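Local atomic coordinates of purine nucleoside phosphorylase YlmD (Geobacillus stearothermophilus, PDB entry 6T1B), a protein that catalyses the phosphorolysis of adenosine, inosine and S-methyl-5'-thioadenosine to the free base and a ribose 1-phosphate, and also deaminates adenosine, using zinc. Residues Y130-A133 against L138-L141; H156-W161 against S170-A175; D189-S194 against Y215-K220; P197-P200 against P206-E209; S240-C243 against A249-F252. One frame throughout, in Å; residues are numbered along the deposited sequence.

Contact 1 (Y130-A133 against L138-L141)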
# COMPACT_ATOMS: atom_id res chain seq x y z
N TYR A 130 -2.43 2.75 4.32
CA TYR A 130 -3.87 2.65 4.41
C TYR A 130 -4.40 3.81 5.25
O TYR A 130 -3.86 4.09 6.32
CB TYR A 130 -4.27 1.35 5.14
CG TYR A 130 -3.76 0.03 4.55
CD1 TYR A 130 -2.42 -0.33 4.66
CD2 TYR A 130 -4.63 -0.87 3.96
CE1 TYR A 130 -1.96 -1.55 4.16
CE2 TYR A 130 -4.19 -2.07 3.46
CZ TYR A 130 -2.84 -2.41 3.56
OH TYR A 130 -2.38 -3.63 3.10
N PHE A 131 -5.49 4.44 4.78
CA PHE A 131 -6.08 5.58 5.45
C PHE A 131 -7.55 5.30 5.74
O PHE A 131 -8.25 4.71 4.91
CB PHE A 131 -6.04 6.81 4.53
CG PHE A 131 -4.67 7.28 4.14
CD1 PHE A 131 -3.95 6.65 3.14
CD2 PHE A 131 -4.12 8.40 4.72
CE1 PHE A 131 -2.72 7.15 2.76
CE2 PHE A 131 -2.89 8.88 4.35
CZ PHE A 131 -2.20 8.26 3.37
N VAL A 132 -8.03 5.77 6.88
CA VAL A 132 -9.44 5.69 7.18
C VAL A 132 -9.82 6.91 7.98
O VAL A 132 -9.08 7.37 8.85
CB VAL A 132 -9.80 4.38 7.92
CG1 VAL A 132 -9.16 4.28 9.28
CG2 VAL A 132 -11.31 4.18 7.98
N ALA A 133 -10.98 7.46 7.67
CA ALA A 133 -11.65 8.43 8.54
C ALA A 133 -12.99 7.78 8.87
O ALA A 133 -13.98 7.93 8.12
CB ALA A 133 -11.81 9.78 7.85
N LEU A 138 -14.55 7.51 4.86
CA LEU A 138 -13.50 7.59 3.86
C LEU A 138 -12.49 6.48 4.10
O LEU A 138 -12.12 6.20 5.25
CB LEU A 138 -12.74 8.92 3.95
CG LEU A 138 -13.37 10.08 3.19
CD1 LEU A 138 -12.92 11.42 3.73
CD2 LEU A 138 -13.00 9.93 1.71
N VAL A 139 -12.06 5.86 3.01
CA VAL A 139 -10.91 4.97 3.05
C VAL A 139 -9.98 5.39 1.92
O VAL A 139 -10.44 5.87 0.87
CB VAL A 139 -11.29 3.47 2.93
CG1 VAL A 139 -12.10 3.02 4.13
CG2 VAL A 139 -12.01 3.17 1.60
N GLY A 140 -8.69 5.14 2.11
CA GLY A 140 -7.72 5.45 1.08
C GLY A 140 -6.58 4.47 1.13
O GLY A 140 -6.33 3.81 2.15
N LEU A 141 -5.85 4.40 0.01
CA LEU A 141 -4.71 3.51 -0.07
C LEU A 141 -3.71 4.11 -1.03
O LEU A 141 -4.05 4.49 -2.16
CB LEU A 141 -5.17 2.12 -0.57
CG LEU A 141 -4.13 1.02 -0.69
CD1 LEU A 141 -3.36 0.78 0.58
CD2 LEU A 141 -4.85 -0.26 -1.16
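Tyr130 and Leu141 lie side by side on one face of the sheet and point the same way. Methyl CD1 of Leu141 sits over the centre of the phenol ring, 4.0 Å from its centroid and 12° off the ring normal. This is a CH-pi contact. CG of Leu141 is anti to its backbone N (chi1 -179°), and this together with chi2 of 55° brings CD1 over the tyrosine. On the same face Val132 CG2 meets Val139 CG1 at 4.1 Å. Strand 264-269 covers this side through Ala266 and Ile268. The other face carries Phe131, Ala133 and Leu138, packed on Met157 and Trp161 of helix 153-163. Here CB of Ala133 touches CB of Leu138. Gly140 has no side chain, and the Phe131 ring brings its edge to the Gly140 carbonyl oxygen.

Between the two faces runs the polar backbone. Phe131 and Gly140 form a hydrogen-bonded pair, with Phe131 N to Gly140 O at 2.8 Å and Gly140 N to Phe131 O at 2.9 Å. Ala133 N bonds Leu138 O at 3.0 Å. The return bond from Leu138 N to Ala133 O is weak at 3.3 Å. At the outer end of the tyrosine, OH is hydrogen-bonded to Gly27 O. The whole is an antiparallel beta hairpin in the middle of a mixed sheet, and its second strand runs on to His143, a ligand of the catalytic zinc.

Contact 2 (H156-W161 against S170-A175); sequences HMVWLW and SDIYVA
Ile172 reaches from just before strand 173-176 toward helix 153-163, where it meets Trp161 and Val158. Its CB points at the helix and branches there. CG1 lies anti to the carbonyl carbon (chi1 -59°), and the chain is extended beyond it (chi2 177°), so the longer branch runs out to the helix. The first atom to touch is CG1, 3.8 Å from Trp161 CE3. CD1 at the tip comes slightly closer to the same carbon, at 3.7 Å. It meets the benzo part of the indole obliquely. On its other contact CD1 lies 4.2 Å from Val158 CG1. One methyl group thus touches two residues three positions apart on the helix, almost one turn.

The arrangement is helix-on-sheet packing. Helix 153-163 lies against the sheet that holds strands 127-133 and 173-176, and Ile172 packs on the helix just before the chain enters the second of these. Both segments are away from the zinc and inosine sites.

The indole is held from more than one direction. CG of Met157, one turn earlier in the helix, lies 3.9 Å above one face of the Trp161 ring, offset toward the rim. Tyr111 meets the indole edge-to-face. Val158 is packed further on Leu227 of helix 219-229 and on Val232. The backbone of Ile172 is tied down as well, its O accepting a hydrogen bond from His236 ND1.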
# COMPACT_ATOMS: atom_id res chain seq x y z
N HIS A 156 -0.00 14.20 0.55
CA HIS A 156 -0.96 14.60 -0.48
C HIS A 156 -2.33 14.00 -0.20
O HIS A 156 -3.35 14.68 -0.36
CB HIS A 156 -0.42 14.16 -1.85
CG HIS A 156 -1.20 14.67 -3.02
ND1 HIS A 156 -1.73 15.94 -3.09
CD2 HIS A 156 -1.51 14.08 -4.20
CE1 HIS A 156 -2.35 16.10 -4.25
NE2 HIS A 156 -2.24 14.98 -4.94
N MET A 157 -2.38 12.75 0.28
CA MET A 157 -3.68 12.16 0.63
C MET A 157 -4.34 13.00 1.72
O MET A 157 -5.53 13.35 1.64
CB MET A 157 -3.49 10.73 1.14
CG MET A 157 -4.80 9.99 1.40
SD MET A 157 -5.69 9.45 -0.07
CE MET A 157 -4.65 8.07 -0.61
N VAL A 158 -3.57 13.34 2.76
CA VAL A 158 -4.10 14.13 3.86
C VAL A 158 -4.60 15.47 3.35
O VAL A 158 -5.70 15.93 3.71
CB VAL A 158 -3.03 14.30 4.95
CG1 VAL A 158 -3.55 15.19 6.07
CG2 VAL A 158 -2.65 12.97 5.50
N TRP A 159 -3.80 16.14 2.51
CA TRP A 159 -4.19 17.43 1.96
C TRP A 159 -5.49 17.34 1.17
O TRP A 159 -6.33 18.24 1.25
CB TRP A 159 -3.06 17.98 1.07
CG TRP A 159 -3.32 19.33 0.51
CD1 TRP A 159 -3.14 20.52 1.14
CD2 TRP A 159 -3.79 19.64 -0.81
NE1 TRP A 159 -3.48 21.56 0.30
CE2 TRP A 159 -3.87 21.04 -0.90
CE3 TRP A 159 -4.15 18.87 -1.92
CZ2 TRP A 159 -4.31 21.69 -2.06
CZ3 TRP A 159 -4.58 19.52 -3.07
CH2 TRP A 159 -4.65 20.92 -3.13
N LEU A 160 -5.64 16.29 0.37
CA LEU A 160 -6.87 16.14 -0.41
C LEU A 160 -8.07 15.92 0.51
O LEU A 160 -9.14 16.49 0.29
CB LEU A 160 -6.76 14.99 -1.40
CG LEU A 160 -5.80 15.22 -2.57
CD1 LEU A 160 -5.58 13.93 -3.36
CD2 LEU A 160 -6.31 16.30 -3.48
N TRP A 161 -7.90 15.11 1.56
CA TRP A 161 -9.02 14.88 2.46
C TRP A 161 -9.41 16.17 3.17
O TRP A 161 -10.60 16.44 3.39
CB TRP A 161 -8.70 13.76 3.44
CG TRP A 161 -8.72 12.40 2.82
CD1 TRP A 161 -8.64 12.10 1.48
CD2 TRP A 161 -8.83 11.14 3.49
NE1 TRP A 161 -8.68 10.74 1.30
CE2 TRP A 161 -8.83 10.13 2.52
CE3 TRP A 161 -8.98 10.77 4.83
CZ2 TRP A 161 -8.92 8.79 2.85
CZ3 TRP A 161 -9.07 9.44 5.15
CH2 TRP A 161 -9.04 8.47 4.17
N SER A 170 -6.87 15.38 12.24
CA SER A 170 -7.11 14.71 13.51
C SER A 170 -8.17 13.62 13.40
O SER A 170 -8.29 12.80 14.32
CB SER A 170 -7.54 15.77 14.54
OG SER A 170 -8.73 16.42 14.09
N ASP A 171 -8.97 13.60 12.34
CA ASP A 171 -9.97 12.55 12.17
C ASP A 171 -9.46 11.39 11.33
O ASP A 171 -10.22 10.46 11.05
CB ASP A 171 -11.24 13.12 11.51
CG ASP A 171 -11.99 14.07 12.42
OD1 ASP A 171 -12.70 14.96 11.90
OD2 ASP A 171 -11.88 13.94 13.65
N ILE A 172 -8.20 11.42 10.93
CA ILE A 172 -7.62 10.40 10.07
C ILE A 172 -6.80 9.43 10.90
O ILE A 172 -6.14 9.82 11.87
CB ILE A 172 -6.74 11.06 8.98
CG1 ILE A 172 -7.62 12.02 8.16
CG2 ILE A 172 -6.06 10.02 8.12
CD1 ILE A 172 -6.84 12.79 7.10
N TYR A 173 -6.86 8.17 10.51
CA TYR A 173 -6.06 7.09 11.08
C TYR A 173 -5.36 6.39 9.94
O TYR A 173 -5.89 6.29 8.82
CB TYR A 173 -6.92 6.10 11.86
CG TYR A 173 -7.68 6.72 13.00
CD1 TYR A 173 -7.25 6.61 14.31
CD2 TYR A 173 -8.87 7.40 12.76
CE1 TYR A 173 -7.96 7.17 15.35
CE2 TYR A 173 -9.58 7.96 13.80
CZ TYR A 173 -9.13 7.85 15.09
OH TYR A 173 -9.87 8.41 16.10
N VAL A 174 -4.14 5.93 10.20
CA VAL A 174 -3.28 5.38 9.16
C VAL A 174 -2.67 4.07 9.63
O VAL A 174 -2.26 3.97 10.79
CB VAL A 174 -2.15 6.37 8.78
CG1 VAL A 174 -1.17 5.67 7.87
CG2 VAL A 174 -2.73 7.63 8.14
N ALA A 175 -2.60 3.09 8.74
CA ALA A 175 -1.79 1.91 8.98
C ALA A 175 -0.74 1.86 7.88
O ALA A 175 -1.07 1.98 6.70
CB ALA A 175 -2.62 0.64 8.97

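Contact 3 (D189-S194 against Y215-K220); sequences DRVVDS and YALDLK
Tyr215 and Asp189 are brought together by similar first torsions. In each, CG is anti to the carbonyl carbon, with chi1 -56° in the tyrosine and -73° in the aspartate. The ring is thereby carried from strand 214-217 to the first turn of helix 189-195, and the carboxylate drops to meet its hydroxyl. Tyr215 OH donates a hydrogen bond to Asp189 OD1 at 2.5 Å, a short distance. OD1 is met on its syn side, slightly out of the carboxylate plane. The carboxylate reaches the ring at its edge, and the two planes are 70° apart.

Val192 takes one face of the same ring. Its CG2 lies 4.0 Å from the ring centroid, offset toward the rim, a CH-pi contact. CG1 of Val192 packs on the tyrosine CB and CG, both at 3.8 Å. Further along the strand, Leu217 CD2 touches Val191 CG1 at 3.9 Å. Trp207 also meets the Tyr215 ring, with the two planes steeply inclined.

The helix thus packs on the small antiparallel sheet of strands 186-187, 214-217 and 207-211. The short phenol-carboxylate bond sits at the outer end of an apolar patch. It gives the tyrosine oxygen a negatively charged acceptor, which probably polarises the hydroxyl, and together with the valine over the face it would limit rotation of the ring.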
# COMPACT_ATOMS: atom_id res chain seq x y z
N ASP A 189 23.19 8.47 -2.18
CA ASP A 189 22.93 9.88 -1.85
C ASP A 189 21.79 10.45 -2.67
O ASP A 189 21.05 11.32 -2.19
CB ASP A 189 24.19 10.71 -2.09
CG ASP A 189 25.24 10.48 -1.05
OD1 ASP A 189 24.94 10.74 0.14
OD2 ASP A 189 26.33 10.00 -1.41
N ARG A 190 21.64 10.01 -3.92
CA ARG A 190 20.57 10.51 -4.76
C ARG A 190 19.22 10.30 -4.09
O ARG A 190 18.39 11.22 -4.03
CB ARG A 190 20.62 9.80 -6.11
CG ARG A 190 19.61 10.28 -7.13
CD ARG A 190 18.31 9.50 -7.05
NE ARG A 190 18.42 8.12 -7.53
CZ ARG A 190 18.12 7.73 -8.77
NH1 ARG A 190 18.22 6.46 -9.11
NH2 ARG A 190 17.71 8.62 -9.66
N VAL A 191 18.98 9.09 -3.58
CA VAL A 191 17.69 8.80 -2.97
C VAL A 191 17.50 9.63 -1.71
O VAL A 191 16.48 10.31 -1.54
CB VAL A 191 17.53 7.30 -2.70
CG1 VAL A 191 16.27 7.04 -1.89
CG2 VAL A 191 17.47 6.55 -4.01
N VAL A 192 18.46 9.59 -0.79
CA VAL A 192 18.25 10.31 0.46
C VAL A 192 18.14 11.81 0.20
O VAL A 192 17.33 12.50 0.84
CB VAL A 192 19.30 9.94 1.53
CG1 VAL A 192 19.19 8.45 1.87
CG2 VAL A 192 20.68 10.30 1.08
N ASP A 193 18.92 12.33 -0.75
CA ASP A 193 18.85 13.75 -1.07
C ASP A 193 17.46 14.14 -1.57
O ASP A 193 16.99 15.26 -1.30
CB ASP A 193 19.91 14.12 -2.12
CG ASP A 193 21.31 14.13 -1.55
OD1 ASP A 193 21.45 14.21 -0.31
OD2 ASP A 193 22.27 14.07 -2.34
N SER A 194 16.80 13.26 -2.31
CA SER A 194 15.45 13.56 -2.78
C SER A 194 14.44 13.52 -1.64
O SER A 194 13.38 14.15 -1.74
CB SER A 194 15.03 12.56 -3.86
OG SER A 194 14.69 11.31 -3.28
N TYR A 215 23.14 4.17 2.43
CA TYR A 215 22.22 4.44 3.53
C TYR A 215 21.19 3.33 3.65
O TYR A 215 20.53 2.98 2.67
CB TYR A 215 21.50 5.77 3.30
CG TYR A 215 22.46 6.90 3.11
CD1 TYR A 215 22.94 7.22 1.84
CD2 TYR A 215 22.91 7.65 4.18
CE1 TYR A 215 23.82 8.25 1.65
CE2 TYR A 215 23.80 8.69 4.00
CZ TYR A 215 24.25 8.98 2.73
OH TYR A 215 25.14 10.01 2.55
N ALA A 216 21.08 2.78 4.86
CA ALA A 216 19.96 1.92 5.20
C ALA A 216 18.73 2.79 5.40
O ALA A 216 18.70 3.61 6.34
CB ALA A 216 20.28 1.15 6.47
N LEU A 217 17.72 2.62 4.56
CA LEU A 217 16.59 3.54 4.50
C LEU A 217 15.34 2.88 5.04
O LEU A 217 15.03 1.74 4.68
CB LEU A 217 16.36 3.98 3.06
CG LEU A 217 15.11 4.79 2.75
CD1 LEU A 217 15.11 6.07 3.54
CD2 LEU A 217 15.05 5.08 1.28
N ASP A 218 14.62 3.60 5.90
CA ASP A 218 13.37 3.14 6.51
C ASP A 218 12.22 3.95 5.88
O ASP A 218 11.87 5.03 6.39
CB ASP A 218 13.42 3.32 8.01
CG ASP A 218 12.21 2.70 8.71
OD1 ASP A 218 12.29 2.55 9.96
OD2 ASP A 218 11.22 2.37 8.03
N LEU A 219 11.68 3.46 4.77
CA LEU A 219 10.59 4.17 4.11
C LEU A 219 9.33 4.22 4.96
O LEU A 219 8.53 5.14 4.82
CB LEU A 219 10.27 3.56 2.75
CG LEU A 219 11.19 3.93 1.59
CD1 LEU A 219 10.72 3.17 0.35
CD2 LEU A 219 11.24 5.42 1.34
N LYS A 220 9.12 3.22 5.83
CA LYS A 220 7.96 3.27 6.70
C LYS A 220 8.05 4.51 7.58
O LYS A 220 7.09 5.28 7.70
CB LYS A 220 7.88 2.03 7.57
CG LYS A 220 7.58 0.74 6.85
CD LYS A 220 7.53 -0.39 7.86
CE LYS A 220 7.44 -1.72 7.18
NZ LYS A 220 7.80 -2.76 8.17

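Contact 4 (P197-P200 against P206-E209)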
# COMPACT_ATOMS: atom_id res chain seq x y z
N PRO A 197 14.15 17.05 1.48
CA PRO A 197 13.26 18.22 1.43
C PRO A 197 11.86 17.96 1.94
O PRO A 197 11.13 18.92 2.19
CB PRO A 197 13.23 18.59 -0.06
CG PRO A 197 14.47 17.98 -0.63
CD PRO A 197 14.71 16.72 0.15
N THR A 198 11.45 16.70 2.09
CA THR A 198 10.08 16.39 2.45
C THR A 198 9.87 16.27 3.95
O THR A 198 8.73 16.07 4.40
CB THR A 198 9.64 15.07 1.79
OG1 THR A 198 10.26 13.98 2.47
CG2 THR A 198 10.03 15.03 0.31
N LEU A 199 10.93 16.36 4.74
CA LEU A 199 10.84 16.21 6.18
C LEU A 199 11.07 17.54 6.87
O LEU A 199 11.78 18.40 6.34
CB LEU A 199 11.89 15.21 6.68
CG LEU A 199 11.88 13.84 6.01
CD1 LEU A 199 13.15 13.07 6.32
CD2 LEU A 199 10.65 13.03 6.43
N PRO A 200 10.49 17.75 8.06
CA PRO A 200 10.70 19.03 8.75
C PRO A 200 12.16 19.25 9.05
O PRO A 200 12.93 18.30 9.27
CB PRO A 200 9.88 18.86 10.04
CG PRO A 200 8.84 17.84 9.70
CD PRO A 200 9.52 16.89 8.74
N PRO A 206 15.19 9.28 8.66
CA PRO A 206 14.85 7.85 8.65
C PRO A 206 15.81 7.00 7.83
O PRO A 206 15.39 6.13 7.05
CB PRO A 206 13.44 7.85 8.04
CG PRO A 206 13.48 9.00 7.08
CD PRO A 206 14.33 10.06 7.75
N TRP A 207 17.09 7.27 7.99
CA TRP A 207 18.12 6.46 7.35
C TRP A 207 19.39 6.57 8.17
O TRP A 207 19.56 7.50 8.96
CB TRP A 207 18.39 6.90 5.91
CG TRP A 207 18.75 8.33 5.74
CD1 TRP A 207 19.97 8.91 5.97
CD2 TRP A 207 17.89 9.38 5.31
NE1 TRP A 207 19.91 10.26 5.70
CE2 TRP A 207 18.64 10.57 5.28
CE3 TRP A 207 16.55 9.43 4.92
CZ2 TRP A 207 18.10 11.78 4.91
CZ3 TRP A 207 16.01 10.64 4.55
CH2 TRP A 207 16.78 11.80 4.54
N ARG A 208 20.29 5.61 7.96
CA ARG A 208 21.58 5.54 8.62
C ARG A 208 22.64 5.24 7.57
O ARG A 208 22.45 4.36 6.73
CB ARG A 208 21.56 4.41 9.66
CG ARG A 208 22.87 4.20 10.39
CD ARG A 208 22.74 3.12 11.46
NE ARG A 208 21.76 3.46 12.49
CZ ARG A 208 21.73 2.95 13.72
NH1 ARG A 208 22.64 2.07 14.11
NH2 ARG A 208 20.79 3.34 14.57
N GLU A 209 23.74 5.98 7.58
CA GLU A 209 24.82 5.74 6.63
C GLU A 209 25.64 4.56 7.12
O GLU A 209 26.34 4.66 8.13
CB GLU A 209 25.71 6.97 6.51
CG GLU A 209 26.57 6.95 5.26
CD GLU A 209 27.52 8.12 5.19
OE1 GLU A 209 27.70 8.80 6.22
OE2 GLU A 209 28.10 8.35 4.10
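Leu199 and Pro206 reach toward each other tip to tip. Methyl CD1 of the leucine comes within 3.5 Å of the proline CD, a close approach between two saturated carbons. The proline CG is also near the methyl, at 4.2 Å. The leucine therefore meets the part of the pyrrolidine ring farthest from CA, at CD and CG. CG of Leu199 is anti to the carbonyl carbon (chi1 -55°), and this directs the branched end toward 206-209.

Trp207 is oriented differently. Its side chain and that of Leu199 slide past each other in opposite directions. The same CD1 methyl touches the indole at CZ3, on the six-membered ring, at 4.1 Å. It approaches obliquely. The indole is folded back toward the leucine because its CG stands between the backbone N and the carbonyl carbon (chi1 55°). One methyl group thus sits against both the proline and the tryptophan. The interaction is wholly apolar.

Other elements close in on the group. Leu225 of helix 219-229 packs on Leu199, and Glu221 and Ala222 of that helix touch Pro206. Val192 and Leu195 of helix 189-195 lie on Trp207.

The backbones stay well apart, with the CA atoms of Leu199 and Pro206 9.6 Å from each other. The contact closes a short connection between a helix and a strand. It is a small hydrophobic cluster within the connection from helix 189-195 to edge strand 207-211 of the three-stranded antiparallel sheet, pinning 197-200 to the start of the strand, away from the zinc and inosine sites.

Contact 5 (S240-C243 against A249-F252)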
# COMPACT_ATOMS: atom_id res chain seq x y z
N SER A 240 3.30 -1.47 10.82
CA SER A 240 3.72 -2.87 10.83
C SER A 240 5.24 -2.97 10.92
O SER A 240 5.96 -2.22 10.26
CB SER A 240 3.27 -3.55 9.54
OG SER A 240 3.65 -4.91 9.49
N GLU A 241 5.72 -3.94 11.69
CA GLU A 241 7.15 -4.23 11.77
C GLU A 241 7.59 -5.27 10.73
O GLU A 241 8.78 -5.60 10.68
CB GLU A 241 7.54 -4.73 13.16
CG GLU A 241 6.98 -3.95 14.34
CD GLU A 241 7.79 -2.72 14.68
OE1 GLU A 241 7.63 -2.20 15.81
OE2 GLU A 241 8.58 -2.27 13.82
N ARG A 242 6.67 -5.79 9.93
CA ARG A 242 7.01 -6.87 9.01
C ARG A 242 7.81 -6.32 7.84
O ARG A 242 7.42 -5.33 7.20
CB ARG A 242 5.74 -7.54 8.50
CG ARG A 242 4.93 -8.23 9.56
CD ARG A 242 3.67 -8.77 8.93
NE ARG A 242 2.79 -9.45 9.88
CZ ARG A 242 2.87 -10.74 10.18
NH1 ARG A 242 3.80 -11.51 9.64
NH2 ARG A 242 2.00 -11.26 11.04
N CYS A 243 8.91 -7.01 7.51
CA CYS A 243 9.75 -6.70 6.36
C CYS A 243 9.47 -7.72 5.26
O CYS A 243 9.59 -8.92 5.49
CB CYS A 243 11.24 -6.79 6.72
SG CYS A 243 12.36 -6.54 5.32
N ALA A 249 8.94 -16.37 3.60
CA ALA A 249 7.89 -17.38 3.53
C ALA A 249 6.50 -16.76 3.43
O ALA A 249 5.53 -17.51 3.22
CB ALA A 249 7.92 -18.28 4.77
N LEU A 250 6.39 -15.45 3.57
CA LEU A 250 5.10 -14.80 3.42
C LEU A 250 5.02 -13.95 2.17
O LEU A 250 3.94 -13.81 1.61
CB LEU A 250 4.78 -13.89 4.60
CG LEU A 250 4.29 -14.52 5.90
CD1 LEU A 250 3.95 -13.41 6.89
CD2 LEU A 250 3.11 -15.42 5.64
N PHE A 251 6.13 -13.33 1.73
CA PHE A 251 6.06 -12.23 0.80
C PHE A 251 6.96 -12.33 -0.42
O PHE A 251 8.09 -12.83 -0.34
CB PHE A 251 6.41 -10.90 1.48
CG PHE A 251 5.54 -10.57 2.66
CD1 PHE A 251 6.09 -10.40 3.91
CD2 PHE A 251 4.18 -10.39 2.50
CE1 PHE A 251 5.30 -10.05 5.00
CE2 PHE A 251 3.38 -10.05 3.58
CZ PHE A 251 3.96 -9.89 4.83
N PHE A 252 6.43 -11.86 -1.56
CA PHE A 252 7.25 -11.50 -2.70
C PHE A 252 8.07 -10.27 -2.31
O PHE A 252 7.60 -9.40 -1.59
CB PHE A 252 6.40 -11.11 -3.90
CG PHE A 252 5.43 -12.18 -4.34
CD1 PHE A 252 4.05 -11.95 -4.25
CD2 PHE A 252 5.86 -13.39 -4.87
CE1 PHE A 252 3.15 -12.94 -4.66
CE2 PHE A 252 4.96 -14.35 -5.26
CZ PHE A 252 3.60 -14.10 -5.18
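The Phe251 ring has Arg242 at its edge, near the ring plane, with Arg242 CD 4.3 Å from Phe251 CZ. The carbonyl oxygen of Cys243 comes obliquely to the ring and is 4.1 Å from CD1. Over the centre of one face, 3.7 Å above the plane, lies CB of Leu250, the neighbour in the same segment. The second flat group is the guanidinium of Arg242. It is met obliquely by a methyl of Leu250, with NH1 only 3.3 Å from Leu250 CD1. The arginine chain is extended from CG to NE, which carries the charged end past the phenylalanine edge to the leucine.

That charged end has polar partners too. NH1 forms a salt bridge with Glu247, and NH2 gives a hydrogen bond to Phe6 O. These hold the guanidinium beside the apolar leucine.

Cys243 places the contact at the second zinc site. Its CB points away from segment 249-252, and SG binds the zinc ion together with Cys183, Cys184 and Cys246. Cys243 and Cys246 form a CxxC pair in this four-cysteine site, whose zinc is probably structural. The loop that includes both segments runs from strand 237-239 to strand 264-269.

Ahead of the cysteine, Arg242 N donates to Ser240 OG at 3.2 Å with an N-H...O angle of 165°, making an ST turn whose serine hydroxyl is also bonded to Asp4.

In the fold
From the N terminus, contact 1 comes first and closes a four-residue hairpin turn. Contact 2 follows in series and closes the connection from helix 153-163 to strand 173-176. That strand pairs with strand 127-133, so the two contacts share a sheet. Contact 3 closes a longer loop, from helix 189-195 to strand 214-217. Contact 4 falls within this loop, and strands 207-211 and 214-217 join the two contacts by backbone pairing. Contact 5 closes last, in the loop before strand 264-269, on the other side of the chain's centre from contacts 1 and 2. Lys220 links it to contact 3. No two of the five loops cross.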